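Local coordinates for protein HTH-type transcriptional regulator cbl (Escherichia coli K12, PDB 2FYI) that may serve as an accessory regulator within the cys regulon, being a LysR-family DNA-binding transcription factor whose cofactor-binding domain forms this chain, at residues A[16-21]-A[64-69]; A[78-83]-A[195-200]; A[103-108]-A[180-185]. All blocks are in the same frame, centred on the assembly; numbering follows the deposited sequence.

Contact 1: residues A[16-21]-A[64-69]; sequences LTIATT and ADIGIA
Strands 16-20 and 66-69 run in the same direction, their axes 4.8 Å apart at closest approach and inclined by 22°, with I18 bridged to I66 and A19 to G67. A19 supplies both central links: its N reaches I66 O at 2.9 Å, nearly along the C=O axis, and its O receives I68 N, again at 2.9 Å and close to axial. Toward the N-terminal end, T17 O takes two donors, D65 N at 2.8 Å, lying in the carbonyl plane, and I66 N in a weak, longer bond. The D65 side chain adds a further rung. With CG anti to its own carbonyl carbon (chi1 -51°), D65 OD2 reaches the neighbouring strand and accepts T17 N at 2.7 Å; the bond is almost straight and meets the carboxylate from above its plane. An alanine in place of D65 would remove that acceptor and would probably loosen the hold on T17 at this end of the strand pair. These are adjacent parallel strands of the first lobe of the periplasmic-binding-protein fold shared by LysR effector domains, joined through helices and strand 43-49. On the face bearing I18, I66 and I68, I18 crosses I68 obliquely, its CG2 3.7 Å from CD1 of I68, while CD1 of I66 meets CD1 of L16. F208 of helix 203-212 packs against I18 and I66, and L29 against I68. T20 shares this face. T20 OG1, anti to the backbone N (chi1 -163°) and alongside I68, donates to I68 O at 2.9 Å from above the carbonyl plane. On the other face, the methyl CB of A19 meets A64 CB at 3.9 Å, and L58 of helix 52-61 packs on both.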
ATOM      1  N   LEU A  16      15.028 -17.409   2.103  1.00 34.47           N
ATOM      2  CA  LEU A  16      13.619 -17.640   2.346  1.00 33.25           C
ATOM      3  C   LEU A  16      12.831 -16.507   1.716  1.00 33.11           C
ATOM      4  O   LEU A  16      13.001 -15.358   2.095  1.00 33.34           O
ATOM      5  CB  LEU A  16      13.340 -17.674   3.843  1.00 32.64           C
ATOM      6  CG  LEU A  16      11.865 -17.735   4.214  1.00 32.27           C
ATOM      7  CD1 LEU A  16      11.257 -19.031   3.738  1.00 31.93           C
ATOM      8  CD2 LEU A  16      11.732 -17.614   5.700  1.00 32.53           C
ATOM      9  N   THR A  17      11.968 -16.813   0.761  1.00 32.27           N
ATOM     10  CA  THR A  17      11.157 -15.771   0.171  1.00 32.41           C
ATOM     11  C   THR A  17       9.707 -15.848   0.680  1.00 32.68           C
ATOM     12  O   THR A  17       9.035 -16.862   0.512  1.00 33.20           O
ATOM     13  CB  THR A  17      11.207 -15.811  -1.371  1.00 32.43           C
ATOM     14  OG1 THR A  17      12.538 -15.547  -1.807  1.00 33.20           O
ATOM     15  CG2 THR A  17      10.307 -14.738  -1.958  1.00 33.33           C
ATOM     16  N   ILE A  18       9.230 -14.769   1.296  1.00 31.85           N
ATOM     17  CA  ILE A  18       7.862 -14.691   1.784  1.00 31.92           C
ATOM     18  C   ILE A  18       7.098 -13.660   0.988  1.00 32.13           C
ATOM     19  O   ILE A  18       7.588 -12.558   0.781  1.00 32.54           O
ATOM     20  CB  ILE A  18       7.834 -14.268   3.234  1.00 31.83           C
ATOM     21  CG1 ILE A  18       8.331 -15.433   4.089  1.00 31.54           C
ATOM     22  CG2 ILE A  18       6.429 -13.765   3.638  1.00 31.28           C
ATOM     23  CD1 ILE A  18       8.853 -15.005   5.443  1.00 31.93           C
ATOM     24  N   ALA A  19       5.905 -14.027   0.532  1.00 32.08           N
ATOM     25  CA  ALA A  19       5.062 -13.107  -0.191  1.00 32.03           C
ATOM     26  C   ALA A  19       3.880 -12.770   0.702  1.00 32.36           C
ATOM     27  O   ALA A  19       3.269 -13.657   1.324  1.00 32.62           O
ATOM     28  CB  ALA A  19       4.615 -13.705  -1.493  1.00 31.12           C
ATOM     29  N   THR A  20       3.571 -11.488   0.788  1.00 32.41           N
ATOM     30  CA  THR A  20       2.551 -11.072   1.708  1.00 33.23           C
ATOM     31  C   THR A  20       1.863  -9.745   1.360  1.00 33.50           C
ATOM     32  O   THR A  20       2.243  -9.052   0.422  1.00 33.57           O
ATOM     33  CB  THR A  20       3.138 -10.999   3.096  1.00 32.55           C
ATOM     34  OG1 THR A  20       2.068 -10.976   4.028  1.00 33.83           O
ATOM     35  CG2 THR A  20       4.009  -9.772   3.270  1.00 31.06           C
ATOM     36  N   THR A  21       0.847  -9.399   2.132  1.00 33.97           N
ATOM     37  CA  THR A  21       0.096  -8.142   1.973  1.00 34.52           C
ATOM     38  C   THR A  21       0.590  -7.043   2.893  1.00 34.34           C
ATOM     39  O   THR A  21       1.314  -7.310   3.854  1.00 35.29           O
ATOM     40  CB  THR A  21      -1.390  -8.358   2.329  1.00 34.72           C
ATOM     41  OG1 THR A  21      -1.503  -8.892   3.671  1.00 34.56           O
ATOM     42  CG2 THR A  21      -2.003  -9.329   1.360  1.00 34.64           C
ATOM     43  N   ALA A  64       7.875 -17.817  -4.576  1.00 41.21           N
ATOM     44  CA  ALA A  64       7.880 -17.571  -3.146  1.00 38.46           C
ATOM     45  C   ALA A  64       7.746 -18.892  -2.432  1.00 37.50           C
ATOM     46  O   ALA A  64       7.111 -19.797  -2.930  1.00 36.99           O
ATOM     47  CB  ALA A  64       6.758 -16.658  -2.771  1.00 37.06           C
ATOM     48  N   ASP A  65       8.335 -18.985  -1.254  1.00 37.01           N
ATOM     49  CA  ASP A  65       8.253 -20.168  -0.437  1.00 37.05           C
ATOM     50  C   ASP A  65       6.955 -20.202   0.400  1.00 36.50           C
ATOM     51  O   ASP A  65       6.259 -21.203   0.405  1.00 36.57           O
ATOM     52  CB  ASP A  65       9.522 -20.262   0.430  1.00 39.59           C
ATOM     53  CG  ASP A  65      10.850 -20.129  -0.406  1.00 43.09           C
ATOM     54  OD1 ASP A  65      11.017 -20.843  -1.435  1.00 44.72           O
ATOM     55  OD2 ASP A  65      11.765 -19.337  -0.030  1.00 44.16           O
ATOM     56  N   ILE A  66       6.631 -19.105   1.085  1.00 35.69           N
ATOM     57  CA  ILE A  66       5.433 -19.001   1.931  1.00 35.07           C
ATOM     58  C   ILE A  66       4.568 -17.811   1.517  1.00 35.73           C
ATOM     59  O   ILE A  66       5.098 -16.732   1.252  1.00 36.29           O
ATOM     60  CB  ILE A  66       5.824 -18.779   3.404  1.00 34.58           C
ATOM     61  CG1 ILE A  66       6.787 -19.861   3.849  1.00 34.48           C
ATOM     62  CG2 ILE A  66       4.628 -18.819   4.298  1.00 33.04           C
ATOM     63  CD1 ILE A  66       7.508 -19.507   5.076  1.00 34.53           C
ATOM     64  N   GLY A  67       3.248 -18.004   1.462  1.00 35.55           N
ATOM     65  CA  GLY A  67       2.335 -16.918   1.151  1.00 35.48           C
ATOM     66  C   GLY A  67       1.522 -16.591   2.386  1.00 36.10           C
ATOM     67  O   GLY A  67       1.073 -17.499   3.094  1.00 36.61           O
ATOM     68  N   ILE A  68       1.335 -15.300   2.663  1.00 35.87           N
ATOM     69  CA  ILE A  68       0.554 -14.900   3.841  1.00 35.80           C
ATOM     70  C   ILE A  68      -0.452 -13.826   3.499  1.00 36.46           C
ATOM     71  O   ILE A  68      -0.081 -12.709   3.090  1.00 37.35           O
ATOM     72  CB  ILE A  68       1.450 -14.377   4.966  1.00 35.92           C
ATOM     73  CG1 ILE A  68       2.394 -15.489   5.446  1.00 36.00           C
ATOM     74  CG2 ILE A  68       0.609 -13.862   6.100  1.00 35.25           C
ATOM     75  CD1 ILE A  68       3.774 -14.994   5.881  1.00 35.81           C
ATOM     76  N   ALA A  69      -1.729 -14.167   3.659  1.00 36.38           N
ATOM     77  CA  ALA A  69      -2.822 -13.249   3.322  1.00 36.81           C
ATOM     78  C   ALA A  69      -4.110 -13.695   3.993  1.00 38.55           C
ATOM     79  O   ALA A  69      -4.190 -14.807   4.535  1.00 38.56           O
ATOM     80  CB  ALA A  69      -3.007 -13.183   1.837  1.00 36.44           C
TER

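Contact 2: residues A[78-83]-A[195-200]; sequences QLVAFP and LKRGQL
The carbonyl oxygen of L195 is gripped twice by the opposing strand: V80 N donates to it at 3.0 Å, nearly along the C=O axis, and L79 CA adds a C-H...O contact at 3.5 Å. The reciprocal bond, L195 N to V80 O at 3.0 Å, lies in the carbonyl plane and makes V80 and L195 an antiparallel hydrogen-bonded pair. Beyond the strand end, R197 N extends the ladder to Q78 O at 3.2 Å, just as the chain enters a type II turn from K196 to Q199. The R197 side chain then folds back. It leaves the backbone extended and bends at chi3 (-71°), which lays the guanidinium flat against V80, with CG2 over the centre of one face; NH2 also sends a weak bond to L79 O near the plane of the group. V80, L195 and F82 share one side of the sheet, where F82 CE1 approaches L195 CD1 obliquely at 4.3 Å, and helices 203-212 and 218-226 pack on both side chains. L79 instead packs on A56 and L59 of helix 52-61, and K196 NZ reaches Q60 O of that helix. Antiparallel strand 189-196, inserted between strands 66-69 and 79-94, gives the strand order characteristic of the first lobe in type II periplasmic-binding-protein folds.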
ATOM      1  N   GLN A  78      -4.398 -25.686  -5.626  1.00 45.21           N
ATOM      2  CA  GLN A  78      -2.964 -25.959  -5.711  1.00 44.97           C
ATOM      3  C   GLN A  78      -2.173 -25.507  -4.506  1.00 43.12           C
ATOM      4  O   GLN A  78      -0.961 -25.639  -4.464  1.00 42.48           O
ATOM      5  CB  GLN A  78      -2.362 -25.308  -6.919  1.00 47.60           C
ATOM      6  CG  GLN A  78      -2.627 -26.025  -8.181  1.00 50.30           C
ATOM      7  CD  GLN A  78      -2.190 -25.173  -9.348  1.00 52.76           C
ATOM      8  OE1 GLN A  78      -1.880 -23.958  -9.193  1.00 53.07           O
ATOM      9  NE2 GLN A  78      -2.150 -25.791 -10.536  1.00 53.67           N
ATOM     10  N   LEU A  79      -2.846 -24.946  -3.522  1.00 41.19           N
ATOM     11  CA  LEU A  79      -2.140 -24.582  -2.314  1.00 39.38           C
ATOM     12  C   LEU A  79      -2.695 -25.327  -1.118  1.00 38.62           C
ATOM     13  O   LEU A  79      -3.729 -25.974  -1.204  1.00 38.79           O
ATOM     14  CB  LEU A  79      -2.184 -23.068  -2.087  1.00 38.82           C
ATOM     15  CG  LEU A  79      -1.724 -22.205  -3.260  1.00 38.03           C
ATOM     16  CD1 LEU A  79      -1.927 -20.775  -2.878  1.00 38.41           C
ATOM     17  CD2 LEU A  79      -0.268 -22.477  -3.654  1.00 37.58           C
ATOM     18  N   VAL A  80      -1.981 -25.234  -0.008  1.00 37.96           N
ATOM     19  CA  VAL A  80      -2.409 -25.792   1.267  1.00 37.10           C
ATOM     20  C   VAL A  80      -2.231 -24.669   2.292  1.00 36.81           C
ATOM     21  O   VAL A  80      -1.133 -24.103   2.389  1.00 37.55           O
ATOM     22  CB  VAL A  80      -1.477 -26.945   1.681  1.00 36.88           C
ATOM     23  CG1 VAL A  80      -1.866 -27.484   3.038  1.00 36.87           C
ATOM     24  CG2 VAL A  80      -1.482 -28.051   0.645  1.00 36.62           C
ATOM     25  N   ALA A  81      -3.269 -24.345   3.060  1.00 35.55           N
ATOM     26  CA  ALA A  81      -3.181 -23.191   3.929  1.00 34.56           C
ATOM     27  C   ALA A  81      -3.465 -23.540   5.372  1.00 34.73           C
ATOM     28  O   ALA A  81      -4.338 -24.354   5.665  1.00 34.39           O
ATOM     29  CB  ALA A  81      -4.117 -22.122   3.452  1.00 34.56           C
ATOM     30  N   PHE A  82      -2.721 -22.911   6.277  1.00 34.73           N
ATOM     31  CA  PHE A  82      -2.933 -23.106   7.703  1.00 33.82           C
ATOM     32  C   PHE A  82      -3.288 -21.770   8.308  1.00 33.24           C
ATOM     33  O   PHE A  82      -2.749 -20.733   7.900  1.00 32.87           O
ATOM     34  CB  PHE A  82      -1.664 -23.612   8.361  1.00 34.04           C
ATOM     35  CG  PHE A  82      -1.066 -24.808   7.695  1.00 34.53           C
ATOM     36  CD1 PHE A  82      -0.234 -24.668   6.596  1.00 35.07           C
ATOM     37  CD2 PHE A  82      -1.291 -26.086   8.188  1.00 34.87           C
ATOM     38  CE1 PHE A  82       0.356 -25.802   5.979  1.00 34.90           C
ATOM     39  CE2 PHE A  82      -0.707 -27.219   7.574  1.00 34.65           C
ATOM     40  CZ  PHE A  82       0.111 -27.067   6.471  1.00 34.52           C
ATOM     41  N   PRO A  83      -4.194 -21.799   9.291  1.00 32.51           N
ATOM     42  CA  PRO A  83      -4.650 -20.608  10.026  1.00 31.57           C
ATOM     43  C   PRO A  83      -3.558 -20.050  10.935  1.00 30.76           C
ATOM     44  O   PRO A  83      -2.967 -20.780  11.720  1.00 31.28           O
ATOM     45  CB  PRO A  83      -5.854 -21.127  10.824  1.00 30.54           C
ATOM     46  CG  PRO A  83      -5.706 -22.603  10.858  1.00 30.11           C
ATOM     47  CD  PRO A  83      -4.839 -23.048   9.733  1.00 30.34           C
ATOM     48  N   LEU A 195       1.436 -22.846   1.522  1.00 32.09           N
ATOM     49  CA  LEU A 195       2.592 -23.399   0.813  1.00 31.81           C
ATOM     50  C   LEU A 195       2.060 -24.065  -0.433  1.00 31.97           C
ATOM     51  O   LEU A 195       0.868 -24.450  -0.480  1.00 32.20           O
ATOM     52  CB  LEU A 195       3.292 -24.475   1.654  1.00 31.68           C
ATOM     53  CG  LEU A 195       3.760 -24.038   3.028  1.00 31.56           C
ATOM     54  CD1 LEU A 195       4.058 -25.202   3.926  1.00 30.71           C
ATOM     55  CD2 LEU A 195       4.978 -23.191   2.805  1.00 32.30           C
ATOM     56  N   LYS A 196       2.933 -24.238  -1.424  1.00 31.38           N
ATOM     57  CA  LYS A 196       2.574 -25.030  -2.596  1.00 32.01           C
ATOM     58  C   LYS A 196       2.364 -26.494  -2.222  1.00 31.93           C
ATOM     59  O   LYS A 196       3.185 -27.102  -1.521  1.00 31.71           O
ATOM     60  CB  LYS A 196       3.658 -24.909  -3.645  1.00 32.38           C
ATOM     61  CG  LYS A 196       3.397 -25.620  -4.944  1.00 32.14           C
ATOM     62  CD  LYS A 196       4.580 -25.283  -5.832  1.00 33.17           C
ATOM     63  CE  LYS A 196       4.798 -26.295  -6.924  1.00 33.49           C
ATOM     64  NZ  LYS A 196       3.880 -25.989  -8.023  1.00 33.65           N
ATOM     65  N   ARG A 197       1.258 -27.061  -2.675  1.00 32.33           N
ATOM     66  CA  ARG A 197       0.933 -28.447  -2.326  1.00 33.13           C
ATOM     67  C   ARG A 197       1.870 -29.449  -2.991  1.00 32.62           C
ATOM     68  O   ARG A 197       2.290 -29.251  -4.127  1.00 32.35           O
ATOM     69  CB  ARG A 197      -0.499 -28.735  -2.719  1.00 34.29           C
ATOM     70  CG  ARG A 197      -0.965 -30.106  -2.456  1.00 35.79           C
ATOM     71  CD  ARG A 197      -2.366 -30.183  -2.959  1.00 37.67           C
ATOM     72  NE  ARG A 197      -3.258 -29.422  -2.093  1.00 39.57           N
ATOM     73  CZ  ARG A 197      -3.731 -29.894  -0.938  1.00 40.96           C
ATOM     74  NH1 ARG A 197      -3.376 -31.126  -0.531  1.00 42.23           N
ATOM     75  NH2 ARG A 197      -4.553 -29.156  -0.194  1.00 40.22           N
ATOM     76  N   GLY A 198       2.207 -30.518  -2.276  1.00 32.65           N
ATOM     77  CA  GLY A 198       3.176 -31.499  -2.763  1.00 32.71           C
ATOM     78  C   GLY A 198       4.601 -30.971  -2.944  1.00 33.48           C
ATOM     79  O   GLY A 198       5.454 -31.652  -3.493  1.00 34.16           O
ATOM     80  N   GLN A 199       4.893 -29.764  -2.483  1.00 33.22           N
ATOM     81  CA  GLN A 199       6.230 -29.226  -2.666  1.00 32.66           C
ATOM     82  C   GLN A 199       7.183 -29.599  -1.510  1.00 31.80           C
ATOM     83  O   GLN A 199       6.822 -29.457  -0.341  1.00 32.72           O
ATOM     84  CB  GLN A 199       6.138 -27.708  -2.830  1.00 34.12           C
ATOM     85  CG  GLN A 199       7.401 -27.032  -3.327  1.00 35.92           C
ATOM     86  CD  GLN A 199       7.945 -27.686  -4.591  1.00 37.21           C
ATOM     87  OE1 GLN A 199       7.175 -28.221  -5.421  1.00 38.12           O
ATOM     88  NE2 GLN A 199       9.276 -27.660  -4.746  1.00 36.77           N
ATOM     89  N   LEU A 200       8.381 -30.095  -1.832  1.00 29.72           N
ATOM     90  CA  LEU A 200       9.466 -30.239  -0.850  1.00 27.93           C
ATOM     91  C   LEU A 200      10.059 -28.873  -0.446  1.00 28.21           C
ATOM     92  O   LEU A 200      10.085 -27.938  -1.258  1.00 28.45           O
ATOM     93  CB  LEU A 200      10.573 -31.110  -1.436  1.00 26.93           C
ATOM     94  CG  LEU A 200      10.306 -32.582  -1.796  1.00 26.30           C
ATOM     95  CD1 LEU A 200      11.620 -33.298  -2.131  1.00 25.25           C
ATOM     96  CD2 LEU A 200       9.590 -33.299  -0.661  1.00 25.59           C
TER

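Contact 3: residues A[103-108]-A[180-185]; sequences SPLTLE and LDTRHL
L105 and L185 each aim a side chain at the opposite segment, and between them they carry most of this contact. L105 sets its CG anti to the backbone N (chi1 -154°), and its branch CD2 enters between two neighbours, lying 3.7 Å from T182 CG2 and 4.0 Å from L180 CB. It meets the leucine at about a right angle and the threonine obliquely. L185 reaches the other way across the contact, from its own segment: its CD1 approaches L105 O at 3.6 Å and packs against the backbone of T106, while its CB faces CG of L107 at 4.5 Å. H184 NE2 gives the sole hydrogen bond between the segments, a weak one to L105 O at 3.5 Å. The second shell fixes these groups. L185 CG sits over the centre of one face of the H184 ring, and D181 O lies at the ring edge in its plane. The bend carrying both residues is held by L185 N bonded to T182 O at 3.0 Å and by an Asx turn in which D181 OD1 accepts R183 N at 2.9 Å; D181 OD2 also forms a salt bridge with R183, whose guanidinium has a second partner in E166. On the other segment T106 is the N-cap residue of helix 107-110, its OG1 bonded to S109. Farther out, L91 of strand 79-94 backs L105 and T182, while A131 and F132 of helix 125-134 support L107. The contact thus joins a helix start to an irregular turn of the second lobe mainly through aliphatic packing, so its hold probably depends little on the ionisation of H184.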
ATOM      1  N   SER A 103     -24.734   5.676  20.774  1.00 30.71           N
ATOM      2  CA  SER A 103     -24.555   4.470  21.526  1.00 29.65           C
ATOM      3  C   SER A 103     -25.620   3.415  21.750  1.00 28.42           C
ATOM      4  O   SER A 103     -26.649   3.678  22.343  1.00 27.09           O
ATOM      5  CB  SER A 103     -23.828   4.752  22.830  1.00 31.08           C
ATOM      6  OG  SER A 103     -22.448   4.591  22.608  1.00 33.71           O
ATOM      7  N   PRO A 104     -25.479   2.343  20.993  1.00 27.64           N
ATOM      8  CA  PRO A 104     -24.858   1.106  20.740  1.00 26.44           C
ATOM      9  C   PRO A 104     -24.591   1.504  19.289  1.00 27.64           C
ATOM     10  O   PRO A 104     -25.302   2.306  18.693  1.00 26.10           O
ATOM     11  CB  PRO A 104     -25.984   0.077  20.861  1.00 25.57           C
ATOM     12  CG  PRO A 104     -27.168   0.814  21.252  1.00 26.32           C
ATOM     13  CD  PRO A 104     -26.900   2.187  20.678  1.00 27.94           C
ATOM     14  N   LEU A 105     -23.527   1.018  18.722  1.00 30.67           N
ATOM     15  CA  LEU A 105     -23.189   1.383  17.381  1.00 32.01           C
ATOM     16  C   LEU A 105     -23.877   0.301  16.566  1.00 31.97           C
ATOM     17  O   LEU A 105     -23.700  -0.865  16.874  1.00 33.36           O
ATOM     18  CB  LEU A 105     -21.693   1.205  17.319  1.00 33.42           C
ATOM     19  CG  LEU A 105     -20.846   1.973  16.349  1.00 35.35           C
ATOM     20  CD1 LEU A 105     -21.141   3.431  16.493  1.00 35.79           C
ATOM     21  CD2 LEU A 105     -19.461   1.663  16.795  1.00 36.35           C
ATOM     22  N   THR A 106     -24.697   0.640  15.582  1.00 31.17           N
ATOM     23  CA  THR A 106     -25.369  -0.411  14.790  1.00 29.49           C
ATOM     24  C   THR A 106     -24.935  -0.294  13.336  1.00 29.75           C
ATOM     25  O   THR A 106     -24.307   0.725  12.942  1.00 29.71           O
ATOM     26  CB  THR A 106     -26.876  -0.254  14.829  1.00 29.63           C
ATOM     27  OG1 THR A 106     -27.230   0.951  14.138  1.00 30.12           O
ATOM     28  CG2 THR A 106     -27.401  -0.196  16.268  1.00 28.58           C
ATOM     29  N   LEU A 107     -25.245  -1.314  12.537  1.00 29.68           N
ATOM     30  CA  LEU A 107     -24.858  -1.303  11.116  1.00 29.50           C
ATOM     31  C   LEU A 107     -25.534  -0.152  10.415  1.00 30.32           C
ATOM     32  O   LEU A 107     -24.898   0.626   9.713  1.00 30.82           O
ATOM     33  CB  LEU A 107     -25.226  -2.602  10.436  1.00 27.84           C
ATOM     34  CG  LEU A 107     -24.174  -3.683  10.647  1.00 27.74           C
ATOM     35  CD1 LEU A 107     -24.667  -5.096  10.256  1.00 27.21           C
ATOM     36  CD2 LEU A 107     -22.955  -3.311   9.865  1.00 27.17           C
ATOM     37  N   GLU A 108     -26.830  -0.064  10.662  0.50 30.03           N
ATOM     38  CA  GLU A 108     -27.708   0.983  10.180  0.50 29.69           C
ATOM     39  C   GLU A 108     -27.182   2.407  10.461  0.50 30.77           C
ATOM     40  O   GLU A 108     -27.292   3.295   9.608  0.50 31.00           O
ATOM     41  CB  GLU A 108     -29.076   0.746  10.809  0.50 28.73           C
ATOM     42  CG  GLU A 108     -29.568  -0.748  10.743  0.50 28.24           C
ATOM     43  CD  GLU A 108     -28.955  -1.711  11.799  0.50 27.81           C
ATOM     44  OE1 GLU A 108     -27.907  -1.408  12.404  0.50 27.24           O
ATOM     45  OE2 GLU A 108     -29.519  -2.803  12.007  0.50 27.57           O
ATOM     46  N   LEU A 180     -13.363   2.637  17.479  1.00 31.85           N
ATOM     47  CA  LEU A 180     -14.556   2.161  18.175  1.00 31.46           C
ATOM     48  C   LEU A 180     -14.752   0.671  17.873  1.00 33.18           C
ATOM     49  O   LEU A 180     -14.544   0.213  16.725  1.00 34.13           O
ATOM     50  CB  LEU A 180     -15.777   2.965  17.764  1.00 30.76           C
ATOM     51  CG  LEU A 180     -15.705   4.500  17.882  1.00 29.88           C
ATOM     52  CD1 LEU A 180     -16.985   5.235  17.489  1.00 28.27           C
ATOM     53  CD2 LEU A 180     -15.315   4.831  19.282  1.00 29.10           C
ATOM     54  N   ASP A 181     -15.109  -0.095  18.899  1.00 33.73           N
ATOM     55  CA  ASP A 181     -15.135  -1.553  18.816  1.00 34.46           C
ATOM     56  C   ASP A 181     -16.382  -2.006  18.058  1.00 33.76           C
ATOM     57  O   ASP A 181     -17.501  -1.707  18.470  1.00 32.82           O
ATOM     58  CB  ASP A 181     -15.140  -2.121  20.243  1.00 37.55           C
ATOM     59  CG  ASP A 181     -15.354  -3.650  20.294  1.00 39.89           C
ATOM     60  OD1 ASP A 181     -16.012  -4.201  19.389  1.00 41.40           O
ATOM     61  OD2 ASP A 181     -14.882  -4.314  21.254  1.00 40.70           O
ATOM     62  N   THR A 182     -16.198  -2.727  16.955  1.00 32.92           N
ATOM     63  CA  THR A 182     -17.338  -3.225  16.192  1.00 32.74           C
ATOM     64  C   THR A 182     -17.307  -4.730  15.954  1.00 33.45           C
ATOM     65  O   THR A 182     -17.821  -5.206  14.952  1.00 32.98           O
ATOM     66  CB  THR A 182     -17.463  -2.525  14.820  1.00 32.89           C
ATOM     67  OG1 THR A 182     -16.289  -2.779  14.028  1.00 33.20           O
ATOM     68  CG2 THR A 182     -17.637  -1.042  14.991  1.00 32.55           C
ATOM     69  N   ARG A 183     -16.710  -5.489  16.861  1.00 35.95           N
ATOM     70  CA  ARG A 183     -16.673  -6.936  16.708  1.00 37.81           C
ATOM     71  C   ARG A 183     -18.069  -7.541  16.696  1.00 36.70           C
ATOM     72  O   ARG A 183     -18.305  -8.575  16.074  1.00 37.17           O
ATOM     73  CB  ARG A 183     -15.884  -7.575  17.833  1.00 40.72           C
ATOM     74  CG  ARG A 183     -14.428  -7.331  17.766  1.00 45.46           C
ATOM     75  CD  ARG A 183     -13.753  -7.644  19.123  1.00 49.75           C
ATOM     76  NE  ARG A 183     -12.357  -7.170  19.159  1.00 53.40           N
ATOM     77  CZ  ARG A 183     -11.999  -5.882  19.135  1.00 55.13           C
ATOM     78  NH1 ARG A 183     -12.927  -4.914  19.081  1.00 56.09           N
ATOM     79  NH2 ARG A 183     -10.710  -5.550  19.154  1.00 55.83           N
ATOM     80  N   HIS A 184     -18.998  -6.917  17.397  1.00 34.45           N
ATOM     81  CA  HIS A 184     -20.311  -7.474  17.469  1.00 33.12           C
ATOM     82  C   HIS A 184     -21.089  -7.230  16.182  1.00 33.22           C
ATOM     83  O   HIS A 184     -22.224  -7.622  16.072  1.00 34.33           O
ATOM     84  CB  HIS A 184     -21.055  -6.911  18.682  1.00 32.25           C
ATOM     85  CG  HIS A 184     -21.234  -5.428  18.646  1.00 32.15           C
ATOM     86  ND1 HIS A 184     -20.173  -4.548  18.661  1.00 32.18           N
ATOM     87  CD2 HIS A 184     -22.353  -4.666  18.602  1.00 31.71           C
ATOM     88  CE1 HIS A 184     -20.629  -3.309  18.615  1.00 31.41           C
ATOM     89  NE2 HIS A 184     -21.947  -3.353  18.558  1.00 31.53           N
ATOM     90  N   LEU A 185     -20.484  -6.604  15.192  1.00 33.00           N
ATOM     91  CA  LEU A 185     -21.236  -6.196  14.013  1.00 32.30           C
ATOM     92  C   LEU A 185     -20.738  -6.868  12.767  1.00 32.84           C
ATOM     93  O   LEU A 185     -21.484  -7.018  11.825  1.00 33.52           O
ATOM     94  CB  LEU A 185     -21.138  -4.689  13.792  1.00 30.90           C
ATOM     95  CG  LEU A 185     -21.653  -3.812  14.923  1.00 29.87           C
ATOM     96  CD1 LEU A 185     -21.580  -2.377  14.428  1.00 29.47           C
ATOM     97  CD2 LEU A 185     -23.040  -4.202  15.292  1.00 28.30           C
TER

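From the N terminus, contact 1 closes first, bringing residues 16-21 and 64-69 together across 42 intervening residues, most of them helical. Contact 2 opens afterwards and closes only at 195-200, 111 residues on; within that span contact 3 opens and closes, so these two nest and none of the three cross. Contacts 1 and 2 build one sheet in which strands 66-69 and 189-196 are neighbours, and they touch directly where CD2 of L195 packs on CG1 of I66. Contact 3 lies on the opposite side of the chain's centre, with its own centre about 34 Å and 37 Å from those of contacts 1 and 2. Strand 79-94 links the two regions.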